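PDB 3UOR: ABC transporter sugar binding protein from Xanthomonas axonopodis pv. citri, which probably binds maltose or related sugars in the periplasm as the solute-binding component of an ABC transporter. Local coordinates for residues A[325-331]-A[343-349]. Residues are numbered along the deposited sequence; the frame is centred on the assembly and turned at random.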
loop_
_atom_site.group_PDB
_atom_site.type_symbol
_atom_site.label_atom_id
_atom_site.label_comp_id
_atom_site.label_asym_id
_atom_site.label_seq_id
_atom_site.Cartn_x
_atom_site.Cartn_y
_atom_site.Cartn_z
ATOM N N SER A 325 10.479 14.978 5.135
ATOM C CA SER A 325 11.143 14.302 4.017
ATOM C C SER A 325 12.646 14.069 4.232
ATOM O O SER A 325 13.307 13.479 3.374
ATOM C CB SER A 325 10.942 15.077 2.722
ATOM O OG SER A 325 9.576 15.318 2.482
ATOM N N GLN A 326 13.190 14.540 5.351
ATOM C CA GLN A 326 14.608 14.304 5.665
ATOM C C GLN A 326 14.887 12.849 6.040
ATOM O O GLN A 326 14.187 12.260 6.875
ATOM C CB GLN A 326 15.065 15.232 6.791
ATOM C CG GLN A 326 15.000 16.734 6.417
ATOM C CD GLN A 326 15.378 17.620 7.593
ATOM O OE1 GLN A 326 15.692 17.124 8.668
ATOM N NE2 GLN A 326 15.353 18.933 7.389
ATOM N N PRO A 327 15.901 12.250 5.412
ATOM C CA PRO A 327 16.193 10.838 5.673
ATOM C C PRO A 327 16.240 10.460 7.151
ATOM O O PRO A 327 15.735 9.396 7.524
ATOM C CB PRO A 327 17.543 10.648 4.994
ATOM C CG PRO A 327 17.424 11.515 3.779
ATOM C CD PRO A 327 16.629 12.741 4.227
ATOM N N GLN A 328 16.809 11.316 7.988
ATOM C CA GLN A 328 16.950 10.977 9.405
ATOM C C GLN A 328 15.626 11.067 10.155
ATOM O O GLN A 328 15.363 10.302 11.081
ATOM C CB GLN A 328 18.025 11.846 10.065
ATOM C CG GLN A 328 19.387 11.617 9.435
ATOM C CD GLN A 328 20.512 12.295 10.181
ATOM O OE1 GLN A 328 20.313 12.868 11.257
ATOM N NE2 GLN A 328 21.712 12.233 9.610
ATOM N N VAL A 329 14.776 11.990 9.735
ATOM C CA VAL A 329 13.452 12.073 10.318
ATOM C C VAL A 329 12.622 10.841 9.913
ATOM O O VAL A 329 11.895 10.265 10.727
ATOM C CB VAL A 329 12.779 13.361 9.907
ATOM C CG1 VAL A 329 11.358 13.410 10.437
ATOM C CG2 VAL A 329 13.592 14.525 10.442
ATOM N N GLN A 330 12.782 10.412 8.668
ATOM C CA GLN A 330 12.045 9.274 8.151
ATOM C C GLN A 330 12.485 7.968 8.839
ATOM O O GLN A 330 11.651 7.111 9.155
ATOM C CB GLN A 330 12.212 9.178 6.631
ATOM C CG GLN A 330 11.676 10.382 5.848
ATOM C CD GLN A 330 11.535 10.085 4.352
ATOM O OE1 GLN A 330 12.254 9.252 3.800
ATOM N NE2 GLN A 330 10.601 10.748 3.706
ATOM N N ALA A 331 13.792 7.821 9.050
ATOM C CA ALA A 331 14.340 6.693 9.810
ATOM C C ALA A 331 13.722 6.630 11.207
ATOM O O ALA A 331 13.393 5.557 11.712
ATOM C CB ALA A 331 15.869 6.807 9.918
ATOM N N ARG A 343 12.012 6.836 0.186
ATOM C CA ARG A 343 13.195 7.252 -0.600
ATOM C C ARG A 343 14.455 6.430 -0.324
ATOM O O ARG A 343 14.647 5.945 0.773
ATOM C CB ARG A 343 13.483 8.763 -0.438
ATOM C CG ARG A 343 13.722 9.237 0.981
ATOM C CD ARG A 343 13.884 10.769 1.063
ATOM N NE ARG A 343 14.885 11.272 0.122
ATOM C CZ ARG A 343 15.270 12.547 0.058
ATOM N NH1 ARG A 343 14.762 13.446 0.902
ATOM N NH2 ARG A 343 16.161 12.928 -0.849
ATOM N N ARG A 344 15.305 6.274 -1.331
ATOM C CA ARG A 344 16.449 5.378 -1.219
ATOM C C ARG A 344 17.429 5.799 -0.161
ATOM O O ARG A 344 18.035 4.959 0.496
ATOM C CB ARG A 344 17.200 5.286 -2.536
ATOM C CG ARG A 344 16.352 4.755 -3.610
ATOM C CD ARG A 344 17.171 4.157 -4.698
ATOM N NE ARG A 344 16.256 3.790 -5.769
ATOM C CZ ARG A 344 15.760 4.668 -6.625
ATOM N NH1 ARG A 344 16.113 5.947 -6.533
ATOM N NH2 ARG A 344 14.920 4.270 -7.568
ATOM N N SER A 345 17.602 7.098 0.014
ATOM C CA SER A 345 18.656 7.517 0.922
ATOM C C SER A 345 18.299 7.213 2.378
ATOM O O SER A 345 19.177 6.960 3.193
ATOM C CB SER A 345 19.095 8.972 0.678
ATOM O OG SER A 345 18.077 9.891 0.991
ATOM N N THR A 346 17.014 7.202 2.708
ATOM C CA THR A 346 16.642 6.810 4.062
ATOM C C THR A 346 16.969 5.342 4.262
ATOM O O THR A 346 17.359 4.934 5.345
ATOM C CB THR A 346 15.170 7.012 4.334
ATOM O OG1 THR A 346 14.825 8.353 4.002
ATOM C CG2 THR A 346 14.874 6.786 5.809
ATOM N N TRP A 347 16.818 4.560 3.194
ATOM C CA TRP A 347 17.076 3.125 3.243
ATOM C C TRP A 347 18.559 2.813 3.377
ATOM O O TRP A 347 18.916 1.704 3.761
ATOM C CB TRP A 347 16.477 2.418 2.020
ATOM C CG TRP A 347 14.987 2.143 2.223
ATOM C CD1 TRP A 347 13.955 2.957 1.882
ATOM C CD2 TRP A 347 14.404 1.003 2.873
ATOM N NE1 TRP A 347 12.757 2.389 2.252
ATOM C CE2 TRP A 347 13.009 1.192 2.875
ATOM C CE3 TRP A 347 14.927 -0.162 3.446
ATOM C CZ2 TRP A 347 12.129 0.255 3.412
ATOM C CZ3 TRP A 347 14.053 -1.090 3.986
ATOM C CH2 TRP A 347 12.663 -0.875 3.961
ATOM N N LYS A 348 19.417 3.791 3.070
ATOM C CA LYS A 348 20.864 3.581 3.183
ATOM C C LYS A 348 21.370 3.820 4.604
ATOM O O LYS A 348 22.460 3.396 4.951
ATOM C CB LYS A 348 21.638 4.453 2.188
ATOM C CG LYS A 348 21.433 4.058 0.719
ATOM C CD LYS A 348 22.008 5.116 -0.208
ATOM C CE LYS A 348 21.249 5.174 -1.536
ATOM N NZ LYS A 348 20.976 6.592 -1.977
ATOM N N LEU A 349 20.580 4.516 5.420
ATOM C CA LEU A 349 20.946 4.742 6.821
ATOM C C LEU A 349 21.068 3.415 7.565
ATOM O O LEU A 349 20.258 2.505 7.376
ATOM C CB LEU A 349 19.935 5.669 7.506
ATOM C CG LEU A 349 19.898 7.080 6.918
ATOM C CD1 LEU A 349 18.782 7.890 7.523
ATOM C CD2 LEU A 349 21.266 7.790 7.149
#
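Thr346 reaches the first turn of helix 327-337 with both branches of its side chain: OG1 donates a hydrogen bond to Gln330 OE1 (2.7 Å), while CG2 lies against Pro327 O, 3.2 Å away. With OG1 beside the backbone N (chi1 -53°), CG2 falls anti to that N and also meets Ala331 N, and OG1 comes to lie over Pro327 CA. Gln330 OE1, the acceptor of that bond, also rests at 3.2 Å on Arg343 CG; its amide is turned nearly perpendicular (77°) to the guanidinium further along the arginine. Arg343 bends about its CG-CD bond, and NH1 donates a hydrogen bond to Ser325 O (2.9 Å), almost within the guanidinium plane; Pro327 CG covers one face near its rim and also touches Ser345 OG at 3.3 Å. Leu349 CD1 packs against Pro327 CB and Ala331 CB, each at 3.9 Å. Further out, Asp120 pairs with Arg343 NE and accepts a hydrogen bond from Ser345 OG, while Ile115 O takes a second bond from Arg343 NH1, giving the guanidinium at least three partners. The axes of 327-331 and 344-348 cross at -65°, with a closest approach of 8.7 Å. The arrangement is local packing of consecutive helices, the proline-led first turn of one against the short, weakly bonded next, within an alpha/beta periplasmic solute-binding protein.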